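Local structure of B-agarase (Saccharophagus degradans, 4BQ2) at residues W549-F552 and D553-V556; D459-F462 and K463-A466; D196-F199 and L200-L203; S338-R341 and A342-N346; D405-N409 and W410-S414. The protein hydrolyses agarose as a family 50 exo-beta-agarase, probably releasing short products from the ends of the polysaccharide chain. All coordinates share one frame; numbering follows the deposited sequence. Where two conformers were deposited one is given.

In the fold
Along the chain the order is contact 3, contact 4, contact 5, contact 2, contact 1, and most of them are turns or ends where helix meets loop. Contacts 3 and 4 touch, with centres 9 Å apart: the loop after strand 180-191, the last long strand of the carbohydrate-binding-like region, lies along the residues after helix 339-342 and joins that region to the rest of the enzyme. Contact 5 ends helix 394-410 beside strand 280-287. Contact 2 begins helix 460-477, which packs on helix 565-593; contact 1 lies in the approach to that same helix, its centre 26 Å from contact 2. Contacts 1 and 5 are 58 Å apart between centres, on opposite sides of the molecule.

Contact 1. Residues W549-F552 and D553-V556; sequences WAEF and DLGV
D553 turns its carboxylate back to the edge of the F552 ring and to the carbonyl of W549, where helix 549-552 ends and the chain enters a type I beta turn from F552 to G555. Its CB lies 3.4 Å from W549 O. CG stands beside the backbone N (chi1 -75°), which turns the carboxylate back toward the helix. There OD1 comes to the edge of the F552 ring, 3.2 Å from CD2, with ring and carboxylate planes 62° apart. OD2 approaches W549 O, acceptor against acceptor, a meeting probably eased by the salt bridge from OD2 to K529; S525 donates to OD1. The D553 backbone is tied to the same carbonyl, its N 2.9 Å from W549 O in a hydrogen bond. F552 is enclosed further: CZ3 of W549 lies over one ring face, offset toward the rim, R521 makes a cation-pi contact, and helices 519-532 and 535-542 add leucines and an isoleucine. L554 N bonds to E551 O, and G555 N to F552 O closes the turn, each donor well above the carbonyl plane. R521 also donates to F552 O. Past G555, which has positive phi, V556 returns to the ring, CG2 lying 3.8 Å from F552 CD1.

Contact 2. Residues D459-F462 and K463-A466; sequences DPEF and KVRA
The carboxylate of E461 and the guanidinium of R465 lie side by side, one turn apart, at the start of helix 460-477, which D459 caps; they point the same way with their planes 17° apart. They do not form an ion pair: E461 OE2 stays 5.2 Å from R465 NE and instead lies beside the aliphatic part of the arginine, 3.9 Å from R465 CG. The other oxygen, E461 OE1, rests against V464, 3.6 Å from its CB. A bend at chi2 of E461 (68°) curls the acid along the helix surface to reach both neighbours. R465, bent at chi2 and chi3, sends its head elsewhere, NE to I438 O and NH2 to D313 O. The third flat group, the F462 ring, has F441 edge-to-face against it, and V585 of helix 565-593 packs on it, on K463 and on A466. At the N-cap, D459 OD1 takes E461 N at 3.1 Å from well above the carboxylate plane, while OD2 accepts from K442 N. The helical bonds then follow, V464 N to P460 O in the carbonyl plane at 3.0 Å and A466 N to F462 O at 2.9 Å. D459 O, which accepts from F462 N, also receives a hydrogen bond from a water 2.7 Å away; that water in turn accepts a weak bond from K463 N at 3.4 Å.

Contact 3. Residues D196-F199 and L200-L203; sequences DENF and LVGL
F199 and L200 make a CH-pi contact between chain neighbours, on two overlapping type I beta turns in the surface loop that follows strand 180-191 and leads toward helix 222-235. The two side chains lie side by side and point the same way. L200 CG sits over one face of the phenyl ring, 3.6 Å from its centroid and 20° off the normal, and its methyls spread along the rim, CD2 reaching F199 CE2 at 3.5 Å. The ring meets the leucine because F199 CG takes the crowded position between its own N and carbonyl carbon (chi1 86°). An Asx turn is nested in the first turn, D196 to F199: N198 N donates to D196 OD1 at 2.8 Å. The second is closed by V201 N on N198 O at 3.0 Å. L200 N, held over the ring face, donates to a water that bridges to E197 O. L203 CD2 touches F199 O at 3.4 Å, and N141 and T144 pack on F199. Carbon-hydrogen contact with the aromatic face thus probably helps to set how the two side chains lie, while backbone, aspartate and water bonds set the path of a loop without regular structure.

Contact 4. Residues S338-R341 and A342-N346; sequences SPTR and AAMFN
The guanidinium of R341 is buried, and M344 SD lies 3.6 Å above one of its faces, displaced toward the rim. Its terminal nitrogens are met mainly by backbone carbonyls, NH1 donating to T707 O and S136 O and NH2 to M297 O; the T296 hydroxyl adds a weak bond to NH2. NE too is hydrogen-bonded outside the segment. Bends at chi2 and chi3 carry the arginine head back over M344 SD, 3.8 Å from R341 CZ. F345 approaches obliquely, its ring plane 61° from the guanidinium. At the start of the segment S338 is the N-cap of helix 339-342, since OG accepts from R341 N in a nearly straight bond of 3.2 Å, and CB holds OG anti to its own N (chi1 -180°). S338 O takes A342 N at 3.0 Å, and P339 O takes A343 N at the same length. The helix then gives way to a type I beta turn from A342 to F345, closed by F345 N on A342 O. R341 O, at the junction, receives M344 N at 3.0 Å from above its carbonyl plane. The F345 ring lies obliquely close by, its CE2 3.2 Å from R341 O, and M344 CB stands over one face of the same ring. Within the turn, the backbones of A343 and M344 are hydrogen-bonded to those of G202 and V204.

Contact 5. Residues D405-N409 and W410-S414; sequences DRMLN and WGFTS
R406 and W410 lie side by side along the last turn of helix 394-410. In this CH-pi contact R406 CB lies over the six-membered ring, 3.7 Å from its centroid and 13° off the normal, and the extended arginine chain follows the indole outward. The guanidinium ends 21° from the ring plane and forms salt bridges with E232 and D725, which probably hold the arginine in line. Two Met-aromatic contacts come next. M407 SD stands obliquely to the W410 six-membered ring, 5.1 Å from its centroid, and at 4.9 Å to that of F412, so one sulfur touches both rings obliquely; its bent chain also brings CE to W410 CZ3. At the ring edge N409 OD1 sits 3.5 Å from W410 CD1, the amide turned 73° from the indole. Helix 729-739 covers both rings, and strand 280-287 packs on M407 and F412. Backbone bonds finish the account: W410 N reaches R406 O at 2.7 Å, F412 N reaches M407 O at 2.9 Å, and G411 N gives L408 O a weak bond of 3.3 Å. With G411 at positive phi, this is a Schellman motif, the helix C-terminal ending in which the chain turns off into the buried stretch leading to S414.

Contact 1. Residues W549-F552 and D553-V556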
loop_
_atom_site.group_PDB
_atom_site.type_symbol
_atom_site.label_atom_id
_atom_site.label_comp_id
_atom_site.label_asym_id
_atom_site.label_seq_id
_atom_site.Cartn_x
_atom_site.Cartn_y
_atom_site.Cartn_z
ATOM N N TRP A 549 17.718 1.454 40.491
ATOM C CA TRP A 549 17.964 1.778 39.075
ATOM C C TRP A 549 18.697 0.659 38.346
ATOM O O TRP A 549 18.494 0.465 37.150
ATOM C CB TRP A 549 18.739 3.081 38.923
ATOM C CG TRP A 549 17.875 4.254 39.127
ATOM C CD1 TRP A 549 17.975 5.163 40.122
ATOM C CD2 TRP A 549 16.754 4.645 38.327
ATOM N NE1 TRP A 549 16.984 6.107 40.009
ATOM C CE2 TRP A 549 16.218 5.817 38.910
ATOM C CE3 TRP A 549 16.137 4.114 37.183
ATOM C CZ2 TRP A 549 15.102 6.484 38.380
ATOM C CZ3 TRP A 549 15.040 4.782 36.651
ATOM C CH2 TRP A 549 14.522 5.954 37.264
ATOM N N ALA A 550 19.554 -0.066 39.067
ATOM C CA ALA A 550 20.287 -1.175 38.483
ATOM C C ALA A 550 19.362 -2.343 38.129
ATOM O O ALA A 550 19.523 -2.962 37.066
ATOM C CB ALA A 550 21.422 -1.613 39.392
ATOM N N GLU A 551 18.379 -2.629 38.989
ATOM C CA GLU A 551 17.345 -3.621 38.646
ATOM C C GLU A 551 16.446 -3.116 37.510
ATOM O O GLU A 551 16.055 -3.870 36.614
ATOM C CB GLU A 551 16.483 -4.004 39.856
ATOM C CG GLU A 551 15.610 -5.230 39.595
ATOM C CD GLU A 551 14.885 -5.763 40.839
ATOM O OE1 GLU A 551 14.550 -4.982 41.765
ATOM O OE2 GLU A 551 14.649 -6.986 40.880
ATOM N N PHE A 552 16.100 -1.834 37.557
ATOM C CA PHE A 552 15.337 -1.237 36.472
ATOM C C PHE A 552 16.074 -1.457 35.136
ATOM O O PHE A 552 15.454 -1.819 34.117
ATOM C CB PHE A 552 15.146 0.259 36.711
ATOM C CG PHE A 552 14.549 0.964 35.536
ATOM C CD1 PHE A 552 13.175 0.960 35.344
ATOM C CD2 PHE A 552 15.367 1.573 34.593
ATOM C CE1 PHE A 552 12.615 1.594 34.251
ATOM C CE2 PHE A 552 14.812 2.206 33.486
ATOM C CZ PHE A 552 13.434 2.220 33.323
ATOM N N ASP A 553 17.391 -1.254 35.157
ATOM C CA ASP A 553 18.230 -1.387 33.949
ATOM C C ASP A 553 18.496 -2.808 33.475
ATOM O O ASP A 553 19.244 -3.008 32.503
ATOM C CB ASP A 553 19.536 -0.613 34.098
ATOM C CG ASP A 553 19.331 0.900 33.963
ATOM O OD1 ASP A 553 18.339 1.335 33.313
ATOM O OD2 ASP A 553 20.159 1.655 34.515
ATOM N N LEU A 554 17.882 -3.788 34.144
ATOM C CA LEU A 554 17.879 -5.176 33.653
ATOM C C LEU A 554 16.751 -5.425 32.664
ATOM O O LEU A 554 16.715 -6.463 32.015
ATOM C CB LEU A 554 17.718 -6.182 34.805
ATOM C CG LEU A 554 18.744 -6.186 35.935
ATOM C CD1 LEU A 554 18.204 -7.054 37.072
ATOM C CD2 LEU A 554 20.106 -6.663 35.456
ATOM N N GLY A 555 15.817 -4.483 32.564
ATOM C CA GLY A 555 14.623 -4.694 31.778
ATOM C C GLY A 555 13.431 -4.918 32.685
ATOM O O GLY A 555 13.503 -5.671 33.648
ATOM N N VAL A 556 12.330 -4.257 32.363
ATOM C CA VAL A 556 11.106 -4.296 33.163
ATOM C C VAL A 556 9.948 -4.596 32.220
ATOM O O VAL A 556 9.790 -3.909 31.189
ATOM C CB VAL A 556 10.830 -2.923 33.810
ATOM C CG1 VAL A 556 9.426 -2.873 34.426
ATOM C CG2 VAL A 556 11.920 -2.572 34.813
#

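Contact 2. Residues D459-F462 and K463-A466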
loop_
_atom_site.group_PDB
_atom_site.type_symbol
_atom_site.label_atom_id
_atom_site.label_comp_id
_atom_site.label_asym_id
_atom_site.label_seq_id
_atom_site.Cartn_x
_atom_site.Cartn_y
_atom_site.Cartn_z
ATOM N N ASP A 459 22.324 3.873 18.230
ATOM C CA ASP A 459 23.537 3.146 17.866
ATOM C C ASP A 459 24.331 3.998 16.847
ATOM O O ASP A 459 23.778 4.430 15.830
ATOM C CB ASP A 459 23.146 1.768 17.306
ATOM C CG ASP A 459 24.344 0.921 16.874
ATOM O OD1 ASP A 459 25.507 1.373 16.992
ATOM O OD2 ASP A 459 24.100 -0.198 16.366
ATOM N N PRO A 460 25.617 4.289 17.141
ATOM C CA PRO A 460 26.405 5.095 16.178
ATOM C C PRO A 460 26.417 4.518 14.742
ATOM O O PRO A 460 26.426 5.277 13.775
ATOM C CB PRO A 460 27.814 5.105 16.803
ATOM C CG PRO A 460 27.527 5.031 18.302
ATOM C CD PRO A 460 26.360 4.069 18.415
ATOM N N GLU A 461 26.367 3.195 14.619
ATOM C CA GLU A 461 26.272 2.520 13.323
ATOM C C GLU A 461 25.007 2.844 12.539
ATOM O O GLU A 461 25.047 2.812 11.291
ATOM C CB GLU A 461 26.433 1.001 13.459
ATOM C CG GLU A 461 26.482 0.233 12.130
ATOM C CD GLU A 461 27.741 0.521 11.307
ATOM O OE1 GLU A 461 28.678 1.192 11.827
ATOM O OE2 GLU A 461 27.795 0.072 10.133
ATOM N N PHE A 462 23.888 3.144 13.223
ATOM C CA PHE A 462 22.738 3.652 12.484
ATOM C C PHE A 462 23.111 4.946 11.718
ATOM O O PHE A 462 22.844 5.076 10.512
ATOM C CB PHE A 462 21.484 3.858 13.366
ATOM C CG PHE A 462 20.316 4.463 12.596
ATOM C CD1 PHE A 462 19.624 3.714 11.642
ATOM C CD2 PHE A 462 19.958 5.797 12.781
ATOM C CE1 PHE A 462 18.577 4.270 10.914
ATOM C CE2 PHE A 462 18.896 6.359 12.053
ATOM C CZ PHE A 462 18.218 5.598 11.119
ATOM N N LYS A 463 23.749 5.893 12.403
ATOM C CA LYS A 463 24.179 7.119 11.734
ATOM C C LYS A 463 25.191 6.852 10.610
ATOM O O LYS A 463 25.130 7.466 9.523
ATOM C CB LYS A 463 24.770 8.112 12.751
ATOM C CG LYS A 463 25.362 9.368 12.098
ATOM C CD LYS A 463 25.636 10.455 13.142
ATOM C CE LYS A 463 26.418 11.616 12.558
ATOM N NZ LYS A 463 26.588 12.703 13.575
ATOM N N VAL A 464 26.133 5.942 10.862
ATOM C CA VAL A 464 27.069 5.511 9.801
ATOM C C VAL A 464 26.300 5.097 8.521
ATOM O O VAL A 464 26.624 5.522 7.405
ATOM C CB VAL A 464 28.013 4.371 10.308
ATOM C CG1 VAL A 464 28.918 3.827 9.189
ATOM C CG2 VAL A 464 28.862 4.878 11.468
ATOM N N ARG A 465 25.263 4.290 8.693
ATOM C CA ARG A 465 24.545 3.761 7.568
ATOM C C ARG A 465 23.657 4.833 6.930
ATOM O O ARG A 465 23.516 4.854 5.692
ATOM C CB ARG A 465 23.758 2.500 7.994
ATOM C CG ARG A 465 24.639 1.264 8.255
ATOM C CD ARG A 465 25.553 0.966 7.060
ATOM N NE ARG A 465 24.737 0.572 5.915
ATOM C CZ ARG A 465 25.185 0.354 4.679
ATOM N NH1 ARG A 465 26.472 0.510 4.367
ATOM N NH2 ARG A 465 24.322 -0.026 3.742
ATOM N N ALA A 466 23.115 5.751 7.748
ATOM C CA ALA A 466 22.277 6.849 7.220
ATOM C C ALA A 466 23.163 7.746 6.347
ATOM O O ALA A 466 22.727 8.173 5.299
ATOM C CB ALA A 466 21.630 7.671 8.336
HETATM O O HOH W 1 22.798 6.967 15.490
#

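Contact 3. Residues D196-F199 and L200-L203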
loop_
_atom_site.group_PDB
_atom_site.type_symbol
_atom_site.label_atom_id
_atom_site.label_comp_id
_atom_site.label_asym_id
_atom_site.label_seq_id
_atom_site.Cartn_x
_atom_site.Cartn_y
_atom_site.Cartn_z
ATOM N N ASP A 196 -12.622 -26.563 -7.134
ATOM C CA ASP A 196 -12.070 -26.854 -8.448
ATOM C C ASP A 196 -10.563 -27.082 -8.300
ATOM O O ASP A 196 -9.800 -26.140 -8.008
ATOM C CB ASP A 196 -12.409 -25.728 -9.441
ATOM C CG ASP A 196 -11.617 -25.816 -10.750
ATOM O OD1 ASP A 196 -11.028 -26.875 -11.059
ATOM O OD2 ASP A 196 -11.594 -24.797 -11.478
ATOM N N GLU A 197 -10.194 -28.343 -8.516
ATOM C CA GLU A 197 -8.833 -28.838 -8.508
ATOM C C GLU A 197 -7.841 -27.942 -9.261
ATOM O O GLU A 197 -6.675 -27.845 -8.885
ATOM C CB GLU A 197 -8.837 -30.255 -9.110
ATOM C CG GLU A 197 -9.572 -30.393 -10.449
ATOM C CD GLU A 197 -11.090 -30.264 -10.356
ATOM O OE1 GLU A 197 -11.684 -30.676 -9.335
ATOM O OE2 GLU A 197 -11.699 -29.748 -11.320
ATOM N N ASN A 198 -8.333 -27.292 -10.311
ATOM C CA ASN A 198 -7.538 -26.505 -11.250
ATOM C C ASN A 198 -7.631 -24.995 -11.036
ATOM O O ASN A 198 -7.230 -24.210 -11.911
ATOM C CB ASN A 198 -7.954 -26.829 -12.673
ATOM C CG ASN A 198 -7.645 -28.254 -13.036
ATOM O OD1 ASN A 198 -6.588 -28.784 -12.663
ATOM N ND2 ASN A 198 -8.572 -28.898 -13.744
ATOM N N PHE A 199 -8.124 -24.574 -9.876
ATOM C CA PHE A 199 -8.305 -23.132 -9.681
ATOM C C PHE A 199 -6.982 -22.339 -9.691
ATOM O O PHE A 199 -6.998 -21.147 -9.975
ATOM C CB PHE A 199 -9.175 -22.810 -8.458
ATOM C CG PHE A 199 -8.406 -22.735 -7.175
ATOM C CD1 PHE A 199 -7.963 -23.890 -6.541
ATOM C CD2 PHE A 199 -8.109 -21.492 -6.608
ATOM C CE1 PHE A 199 -7.242 -23.812 -5.352
ATOM C CE2 PHE A 199 -7.387 -21.410 -5.439
ATOM C CZ PHE A 199 -6.963 -22.567 -4.801
ATOM N N LEU A 200 -5.853 -22.978 -9.373
ATOM C CA LEU A 200 -4.559 -22.291 -9.465
ATOM C C LEU A 200 -3.716 -22.715 -10.671
ATOM O O LEU A 200 -2.522 -22.434 -10.721
ATOM C CB LEU A 200 -3.753 -22.447 -8.166
ATOM C CG LEU A 200 -4.319 -21.798 -6.881
ATOM C CD1 LEU A 200 -3.436 -22.166 -5.685
ATOM C CD2 LEU A 200 -4.442 -20.283 -7.035
ATOM N N VAL A 201 -4.350 -23.385 -11.629
ATOM C CA VAL A 201 -3.657 -23.983 -12.772
ATOM C C VAL A 201 -3.908 -23.157 -14.031
ATOM O O VAL A 201 -5.059 -22.878 -14.374
ATOM C CB VAL A 201 -4.130 -25.446 -13.026
ATOM C CG1 VAL A 201 -3.623 -25.962 -14.370
ATOM C CG2 VAL A 201 -3.643 -26.365 -11.920
ATOM N N GLY A 202 -2.826 -22.804 -14.729
ATOM C CA GLY A 202 -2.937 -22.149 -16.027
ATOM C C GLY A 202 -3.541 -20.769 -15.904
ATOM O O GLY A 202 -4.378 -20.370 -16.715
ATOM N N LEU A 203 -3.093 -20.031 -14.887
ATOM C CA LEU A 203 -3.591 -18.670 -14.644
ATOM C C LEU A 203 -3.124 -17.633 -15.661
ATOM O O LEU A 203 -3.857 -16.725 -15.990
ATOM C CB LEU A 203 -3.131 -18.212 -13.256
ATOM C CG LEU A 203 -3.633 -19.105 -12.124
ATOM C CD1 LEU A 203 -3.134 -18.608 -10.761
ATOM C CD2 LEU A 203 -5.154 -19.252 -12.190
HETATM O O HOH W 2 -5.062 -25.694 -8.274
#

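Contact 4. Residues S338-R341 and A342-N346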
loop_
_atom_site.group_PDB
_atom_site.type_symbol
_atom_site.label_atom_id
_atom_site.label_comp_id
_atom_site.label_asym_id
_atom_site.label_seq_id
_atom_site.Cartn_x
_atom_site.Cartn_y
_atom_site.Cartn_z
ATOM N N SER A 338 8.381 -25.174 -6.061
ATOM C CA SER A 338 6.957 -25.068 -5.796
ATOM C C SER A 338 6.144 -25.493 -6.993
ATOM O O SER A 338 5.960 -24.710 -7.941
ATOM C CB SER A 338 6.564 -23.657 -5.348
ATOM O OG SER A 338 5.171 -23.603 -5.101
ATOM N N PRO A 339 5.635 -26.744 -6.957
ATOM C CA PRO A 339 4.762 -27.207 -8.032
ATOM C C PRO A 339 3.562 -26.274 -8.219
ATOM O O PRO A 339 3.164 -26.012 -9.361
ATOM C CB PRO A 339 4.314 -28.593 -7.528
ATOM C CG PRO A 339 5.483 -29.064 -6.715
ATOM C CD PRO A 339 5.914 -27.822 -5.974
ATOM N N THR A 340 3.020 -25.754 -7.109
ATOM C CA THR A 340 1.846 -24.897 -7.144
ATOM C C THR A 340 2.165 -23.622 -7.961
ATOM O O THR A 340 1.424 -23.263 -8.876
ATOM C CB THR A 340 1.333 -24.560 -5.722
ATOM O OG1 THR A 340 0.949 -25.767 -5.045
ATOM C CG2 THR A 340 0.129 -23.663 -5.764
ATOM N N ARG A 341 3.293 -22.980 -7.651
ATOM C CA ARG A 341 3.716 -21.790 -8.424
ATOM C C ARG A 341 3.946 -22.114 -9.905
ATOM O O ARG A 341 3.377 -21.469 -10.787
ATOM C CB ARG A 341 4.939 -21.131 -7.777
ATOM C CG ARG A 341 4.646 -20.498 -6.420
ATOM C CD ARG A 341 3.658 -19.328 -6.516
ATOM N NE ARG A 341 4.091 -18.253 -7.435
ATOM C CZ ARG A 341 3.487 -17.070 -7.508
ATOM N NH1 ARG A 341 2.457 -16.796 -6.695
ATOM N NH2 ARG A 341 3.922 -16.145 -8.362
ATOM N N ALA A 342 4.716 -23.162 -10.185
ATOM C CA ALA A 342 5.032 -23.494 -11.586
ATOM C C ALA A 342 3.810 -23.769 -12.453
ATOM O O ALA A 342 3.761 -23.331 -13.609
ATOM C CB ALA A 342 6.038 -24.638 -11.665
ATOM N N ALA A 343 2.810 -24.464 -11.901
ATOM C CA ALA A 343 1.617 -24.803 -12.680
ATOM C C ALA A 343 0.733 -23.588 -13.014
ATOM O O ALA A 343 -0.190 -23.688 -13.818
ATOM C CB ALA A 343 0.791 -25.910 -11.993
ATOM N N MET A 344 0.997 -22.436 -12.396
ATOM C CA MET A 344 0.208 -21.249 -12.721
ATOM C C MET A 344 0.518 -20.715 -14.094
ATOM O O MET A 344 -0.278 -19.944 -14.644
ATOM C CB MET A 344 0.439 -20.113 -11.725
ATOM C CG MET A 344 0.232 -20.508 -10.283
ATOM S SD MET A 344 0.759 -19.144 -9.219
ATOM C CE MET A 344 -0.122 -19.682 -7.740
ATOM N N PHE A 345 1.667 -21.109 -14.649
ATOM C CA PHE A 345 2.170 -20.464 -15.884
ATOM C C PHE A 345 1.999 -21.273 -17.148
ATOM O O PHE A 345 2.553 -22.382 -17.245
ATOM C CB PHE A 345 3.631 -20.019 -15.717
ATOM C CG PHE A 345 3.830 -19.113 -14.527
ATOM C CD1 PHE A 345 3.518 -17.743 -14.616
ATOM C CD2 PHE A 345 4.265 -19.630 -13.314
ATOM C CE1 PHE A 345 3.668 -16.910 -13.503
ATOM C CE2 PHE A 345 4.412 -18.798 -12.201
ATOM C CZ PHE A 345 4.121 -17.440 -12.302
ATOM N N ASN A 346 1.267 -20.716 -18.122
ATOM C CA ASN A 346 1.036 -21.447 -19.370
ATOM C C ASN A 346 2.282 -21.409 -20.253
ATOM O O ASN A 346 2.476 -22.292 -21.092
ATOM C CB ASN A 346 -0.162 -20.914 -20.164
ATOM C CG ASN A 346 -1.507 -21.410 -19.633
ATOM O OD1 ASN A 346 -1.578 -22.320 -18.827
ATOM N ND2 ASN A 346 -2.565 -20.778 -20.072
#

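Contact 5. Residues D405-N409 and W410-S414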
loop_
_atom_site.group_PDB
_atom_site.type_symbol
_atom_site.label_atom_id
_atom_site.label_comp_id
_atom_site.label_asym_id
_atom_site.label_seq_id
_atom_site.Cartn_x
_atom_site.Cartn_y
_atom_site.Cartn_z
ATOM N N ASP A 405 7.412 10.917 -21.966
ATOM C CA ASP A 405 6.434 11.506 -22.910
ATOM C C ASP A 405 4.999 11.322 -22.400
ATOM O O ASP A 405 4.184 12.225 -22.535
ATOM C CB ASP A 405 6.559 10.878 -24.308
ATOM C CG ASP A 405 7.791 11.389 -25.084
ATOM O OD1 ASP A 405 8.503 12.344 -24.616
ATOM O OD2 ASP A 405 8.050 10.837 -26.169
ATOM N N ARG A 406 4.695 10.142 -21.843
ATOM C CA ARG A 406 3.364 9.903 -21.256
ATOM C C ARG A 406 3.142 10.874 -20.105
ATOM O O ARG A 406 2.123 11.520 -20.045
ATOM C CB ARG A 406 3.258 8.492 -20.681
ATOM C CG ARG A 406 3.132 7.406 -21.743
ATOM C CD ARG A 406 3.439 6.042 -21.152
ATOM N NE ARG A 406 2.856 4.967 -21.973
ATOM C CZ ARG A 406 3.087 3.675 -21.794
ATOM N NH1 ARG A 406 3.883 3.235 -20.792
ATOM N NH2 ARG A 406 2.513 2.816 -22.629
ATOM N N MET A 407 4.073 10.913 -19.155
ATOM C CA MET A 407 3.876 11.761 -17.950
ATOM C C MET A 407 3.554 13.197 -18.339
ATOM O O MET A 407 2.603 13.801 -17.817
ATOM C CB MET A 407 5.100 11.714 -17.037
ATOM C CG MET A 407 5.381 10.320 -16.468
ATOM S SD MET A 407 3.942 9.513 -15.735
ATOM C CE MET A 407 4.223 7.799 -16.209
ATOM N N LEU A 408 4.343 13.735 -19.268
ATOM C CA LEU A 408 4.110 15.089 -19.811
ATOM C C LEU A 408 2.772 15.235 -20.541
ATOM O O LEU A 408 2.048 16.233 -20.351
ATOM C CB LEU A 408 5.282 15.532 -20.712
ATOM C CG LEU A 408 6.621 15.657 -19.998
ATOM C CD1 LEU A 408 7.696 15.935 -21.032
ATOM C CD2 LEU A 408 6.552 16.765 -18.947
ATOM N N ASN A 409 2.414 14.261 -21.365
ATOM C CA ASN A 409 1.094 14.313 -22.008
ATOM C C ASN A 409 -0.039 14.251 -20.987
ATOM O O ASN A 409 -1.064 14.945 -21.108
ATOM C CB ASN A 409 0.933 13.189 -23.069
ATOM C CG ASN A 409 -0.434 13.235 -23.762
ATOM O OD1 ASN A 409 -1.372 12.551 -23.356
ATOM N ND2 ASN A 409 -0.565 14.102 -24.768
ATOM N N TRP A 410 0.163 13.434 -19.953
ATOM C CA TRP A 410 -0.892 13.166 -18.976
ATOM C C TRP A 410 -0.959 14.275 -17.945
ATOM O O TRP A 410 -1.860 14.294 -17.104
ATOM C CB TRP A 410 -0.614 11.828 -18.269
ATOM C CG TRP A 410 -0.615 10.624 -19.185
ATOM C CD1 TRP A 410 -1.044 10.562 -20.491
ATOM C CD2 TRP A 410 -0.205 9.323 -18.820
ATOM N NE1 TRP A 410 -0.901 9.275 -20.964
ATOM C CE2 TRP A 410 -0.384 8.493 -19.951
ATOM C CE3 TRP A 410 0.307 8.765 -17.632
ATOM C CZ2 TRP A 410 -0.049 7.143 -19.940
ATOM C CZ3 TRP A 410 0.649 7.406 -17.621
ATOM C CH2 TRP A 410 0.426 6.604 -18.761
ATOM N N GLY A 411 0.016 15.184 -18.017
ATOM C CA GLY A 411 0.007 16.427 -17.228
ATOM C C GLY A 411 0.660 16.329 -15.857
ATOM O O GLY A 411 0.593 17.275 -15.056
ATOM N N PHE A 412 1.319 15.211 -15.587
ATOM C CA PHE A 412 1.953 15.028 -14.291
ATOM C C PHE A 412 3.151 15.923 -14.170
ATOM O O PHE A 412 3.874 16.122 -15.155
ATOM C CB PHE A 412 2.382 13.597 -14.104
ATOM C CG PHE A 412 1.248 12.671 -13.791
ATOM C CD1 PHE A 412 0.480 12.866 -12.656
ATOM C CD2 PHE A 412 0.953 11.596 -14.642
ATOM C CE1 PHE A 412 -0.578 12.007 -12.327
ATOM C CE2 PHE A 412 -0.094 10.731 -14.318
ATOM C CZ PHE A 412 -0.864 10.946 -13.176
ATOM N N THR A 413 3.363 16.469 -12.982
ATOM C CA THR A 413 4.424 17.435 -12.834
ATOM C C THR A 413 5.717 16.756 -12.340
ATOM O O THR A 413 6.765 17.415 -12.248
ATOM C CB THR A 413 4.031 18.560 -11.875
ATOM O OG1 THR A 413 3.711 18.008 -10.609
ATOM C CG2 THR A 413 2.831 19.377 -12.396
ATOM N N SER A 414 5.663 15.450 -12.053
ATOM C CA SER A 414 6.845 14.733 -11.571
ATOM C C SER A 414 6.783 13.247 -11.859
ATOM O O SER A 414 5.705 12.728 -12.146
ATOM C CB SER A 414 6.953 14.875 -10.038
ATOM O OG SER A 414 5.855 14.279 -9.375
#